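Side-chain contact in cytochrome c, class II (Shewanella frigidimarina, PDB 4ULV), which binds heme c covalently and probably serves in electron transfer, with a heme that may also take up diatomic gases: residues A[10-15]-A[68-73]. Residues are numbered along the deposited sequence; the frame is centred on the assembly and turned at random.
With HEC (heme c), chain C.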
loop_
_atom_site.group_PDB
_atom_site.type_symbol
_atom_site.label_atom_id
_atom_site.label_comp_id
_atom_site.label_asym_id
_atom_site.label_seq_id
_atom_site.Cartn_x
_atom_site.Cartn_y
_atom_site.Cartn_z
ATOM N N GLU A 10 1.039 6.065 -12.335
ATOM C CA GLU A 10 0.101 6.325 -11.281
ATOM C C GLU A 10 0.237 5.293 -10.138
ATOM O O GLU A 10 0.086 5.659 -8.985
ATOM C CB GLU A 10 -1.330 6.336 -11.852
ATOM C CG GLU A 10 -1.520 7.614 -12.660
ATOM C CD GLU A 10 -2.714 7.625 -13.606
ATOM O OE1 GLU A 10 -3.625 6.819 -13.393
ATOM O OE2 GLU A 10 -2.761 8.478 -14.559
ATOM N N TYR A 11 0.498 4.050 -10.504
ATOM C CA TYR A 11 0.681 2.979 -9.513
ATOM C C TYR A 11 1.877 3.312 -8.596
ATOM O O TYR A 11 1.737 3.280 -7.336
ATOM C CB TYR A 11 0.868 1.681 -10.251
ATOM C CG TYR A 11 0.996 0.437 -9.383
ATOM C CD1 TYR A 11 -0.122 -0.263 -8.977
ATOM C CD2 TYR A 11 2.244 -0.028 -8.995
ATOM C CE1 TYR A 11 -0.004 -1.413 -8.218
ATOM C CE2 TYR A 11 2.372 -1.150 -8.200
ATOM C CZ TYR A 11 1.234 -1.829 -7.814
ATOM O OH TYR A 11 1.264 -2.981 -7.037
ATOM N N ARG A 12 3.035 3.593 -9.186
ATOM C CA ARG A 12 4.209 3.843 -8.296
ATOM C C ARG A 12 4.025 5.115 -7.464
ATOM O O ARG A 12 4.408 5.173 -6.314
ATOM C CB ARG A 12 5.521 3.834 -9.082
ATOM C CG ARG A 12 5.755 5.040 -9.985
ATOM C CD ARG A 12 6.514 4.620 -11.202
ATOM N NE ARG A 12 6.944 5.781 -12.010
ATOM C CZ ARG A 12 7.397 5.670 -13.255
ATOM N NH1 ARG A 12 7.389 4.510 -13.894
ATOM N NH2 ARG A 12 7.876 6.737 -13.901
ATOM N N GLN A 13 3.465 6.175 -8.073
ATOM C CA GLN A 13 3.174 7.425 -7.327
ATOM C C GLN A 13 2.209 7.240 -6.134
ATOM O O GLN A 13 2.429 7.747 -5.029
ATOM C CB GLN A 13 2.649 8.532 -8.241
ATOM C CG GLN A 13 3.688 8.985 -9.259
ATOM C CD GLN A 13 3.129 9.981 -10.273
ATOM O OE1 GLN A 13 1.917 10.018 -10.523
ATOM N NE2 GLN A 13 4.030 10.763 -10.869
ATOM N N ALA A 14 1.174 6.432 -6.362
ATOM C CA ALA A 14 0.189 6.127 -5.328
ATOM C C ALA A 14 0.899 5.422 -4.149
ATOM O O ALA A 14 0.690 5.790 -3.004
ATOM C CB ALA A 14 -0.910 5.225 -5.841
ATOM N N ALA A 15 1.774 4.488 -4.510
ATOM C CA ALA A 15 2.504 3.749 -3.431
ATOM C C ALA A 15 3.425 4.641 -2.621
ATOM O O ALA A 15 3.443 4.608 -1.391
ATOM C CB ALA A 15 3.278 2.573 -4.098
ATOM N N THR A 68 5.498 12.493 -14.736
ATOM C CA THR A 68 6.343 11.697 -13.801
ATOM C C THR A 68 7.539 12.564 -13.411
ATOM O O THR A 68 7.999 13.382 -14.204
ATOM C CB THR A 68 6.753 10.345 -14.440
ATOM O OG1 THR A 68 7.531 9.611 -13.471
ATOM C CG2 THR A 68 7.652 10.469 -15.641
ATOM N N GLU A 69 8.055 12.284 -12.204
ATOM C CA GLU A 69 9.285 12.848 -11.713
ATOM C C GLU A 69 10.410 11.858 -11.758
ATOM O O GLU A 69 11.509 12.182 -11.271
ATOM C CB GLU A 69 9.108 13.345 -10.273
ATOM C CG GLU A 69 7.945 14.308 -10.071
ATOM C CD GLU A 69 8.070 15.520 -10.908
ATOM O OE1 GLU A 69 9.088 16.264 -10.755
ATOM O OE2 GLU A 69 7.107 15.727 -11.702
ATOM N N ALA A 70 10.174 10.682 -12.330
ATOM C CA ALA A 70 11.238 9.728 -12.545
ATOM C C ALA A 70 12.184 10.149 -13.635
ATOM O O ALA A 70 11.725 10.543 -14.683
ATOM C CB ALA A 70 10.640 8.369 -12.822
ATOM N N LEU A 71 13.487 10.107 -13.411
ATOM C CA LEU A 71 14.457 10.431 -14.422
ATOM C C LEU A 71 14.776 9.294 -15.351
ATOM O O LEU A 71 14.799 8.129 -14.909
ATOM C CB LEU A 71 15.750 10.923 -13.755
ATOM C CG LEU A 71 15.740 12.302 -13.042
ATOM C CD1 LEU A 71 17.002 12.577 -12.224
ATOM C CD2 LEU A 71 15.539 13.444 -14.035
ATOM N N ALA A 72 15.045 9.571 -16.623
ATOM C CA ALA A 72 15.528 8.584 -17.575
ATOM C C ALA A 72 16.703 7.747 -17.085
ATOM O O ALA A 72 16.831 6.579 -17.457
ATOM C CB ALA A 72 15.879 9.281 -18.901
ATOM N N LYS A 73 17.534 8.338 -16.243
ATOM C CA LYS A 73 18.682 7.673 -15.569
ATOM C C LYS A 73 18.345 6.315 -14.947
ATOM O O LYS A 73 19.185 5.410 -14.941
ATOM C CB LYS A 73 19.375 8.588 -14.472
ATOM C CG LYS A 73 20.823 8.225 -14.119
ATOM C CD LYS A 73 21.398 9.143 -13.027
ATOM C CE LYS A 73 21.169 10.626 -13.249
HETATM FE FE HEC C . 10.445 8.090 -3.372
HETATM C CHA HEC C . 8.433 9.642 -5.680
HETATM C CHB HEC C . 8.562 9.387 -0.896
HETATM C CHC HEC C . 12.010 6.054 -1.150
HETATM C CHD HEC C . 12.250 6.712 -5.895
HETATM N NA HEC C . 8.740 9.297 -3.331
HETATM C C1A HEC C . 8.066 9.866 -4.350
HETATM C C2A HEC C . 7.009 10.665 -3.894
HETATM C C3A HEC C . 7.048 10.592 -2.537
HETATM C C4A HEC C . 8.137 9.723 -2.205
HETATM C CMA HEC C . 6.154 11.293 -1.572
HETATM C CAA HEC C . 6.037 11.459 -4.776
HETATM C CBA HEC C . 4.835 10.574 -5.160
HETATM C CGA HEC C . 3.780 11.328 -5.963
HETATM O O1A HEC C . 4.011 11.576 -7.144
HETATM O O2A HEC C . 2.715 11.620 -5.396
HETATM N NB HEC C . 10.248 7.682 -1.355
HETATM C C1B HEC C . 9.512 8.394 -0.457
HETATM C C2B HEC C . 9.825 8.119 0.881
HETATM C C3B HEC C . 10.795 7.169 0.758
HETATM C C4B HEC C . 11.061 6.908 -0.583
HETATM C CMB HEC C . 9.292 8.778 2.089
HETATM C CAB HEC C . 11.567 6.451 1.851
HETATM C CBB HEC C . 10.750 6.082 3.084
HETATM N NC HEC C . 11.869 6.549 -3.484
HETATM C C1C HEC C . 12.468 5.864 -2.433
HETATM C C2C HEC C . 13.481 5.012 -2.915
HETATM C C3C HEC C . 13.547 5.180 -4.296
HETATM C C4C HEC C . 12.520 6.158 -4.580
HETATM C CMC HEC C . 14.330 4.119 -2.005
HETATM C CAC HEC C . 14.469 4.574 -5.307
HETATM C CBC HEC C . 15.080 3.229 -5.053
HETATM N ND HEC C . 10.338 8.132 -5.454
HETATM C C1D HEC C . 11.220 7.623 -6.303
HETATM C C2D HEC C . 11.011 8.057 -7.646
HETATM C C3D HEC C . 9.869 8.804 -7.588
HETATM C C4D HEC C . 9.508 8.890 -6.219
HETATM C CMD HEC C . 11.780 7.695 -8.849
HETATM C CAD HEC C . 9.140 9.406 -8.747
HETATM C CBD HEC C . 7.909 8.599 -9.169
HETATM C CGD HEC C . 7.151 9.216 -10.360
HETATM O O1D HEC C . 6.985 10.487 -10.331
HETATM O O2D HEC C . 6.839 8.430 -11.265
#
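R12 and T68 meet beside one heme propionate, at its oxygen O2D, and hold it between helix 5-30 and the loop before helix 73-76. R12 NH2 donates to T68 OG1 at 2.9 Å, and OG1 lies near the guanidinium plane, 15° out of it. The same guanidinium edge faces propionate oxygen O2D. R12 NE gives O2D a nearly straight bond of 2.8 Å (167°), and NH2 adds a weak one. T68 OG1 donates to O2D as well, at 2.6 Å. The other oxygen, O1D, is gripped from both segments: Q13 NE2 donates at 3.0 Å and the backbone N of E69 at 2.8 Å. A70 CB packs obliquely against R12 NH2 at 3.4 Å.

The second shell fixes these groups. T68 OG1 points away from its own backbone N (chi1 -178°) and accepts from A70 N, closing an ST turn. This hydroxyl therefore takes two N-H bonds and donates its own O-H to propionate oxygen O2D. Q13 runs extended beyond CG, and its NE2 also bonds D67 O. R12 NH1 is held by G58 O and S63 OG, and F59 makes a cation-pi contact with the guanidinium. K127 reaches T68 O from the C-terminal end of the chain.

The arrangement is a propionate-binding corner of the heme pocket, in the helical cytochrome c' fold whose C-terminal helix carries the covalent and axial heme ligands. A leucine in place of R12 would probably leave O2D without its positive partner and T68 OG1 without one of its two donors. With R12 present, the propionate, in this largely buried contact, has a matching charge and several N-H and O-H donors, which should favour its ionised form.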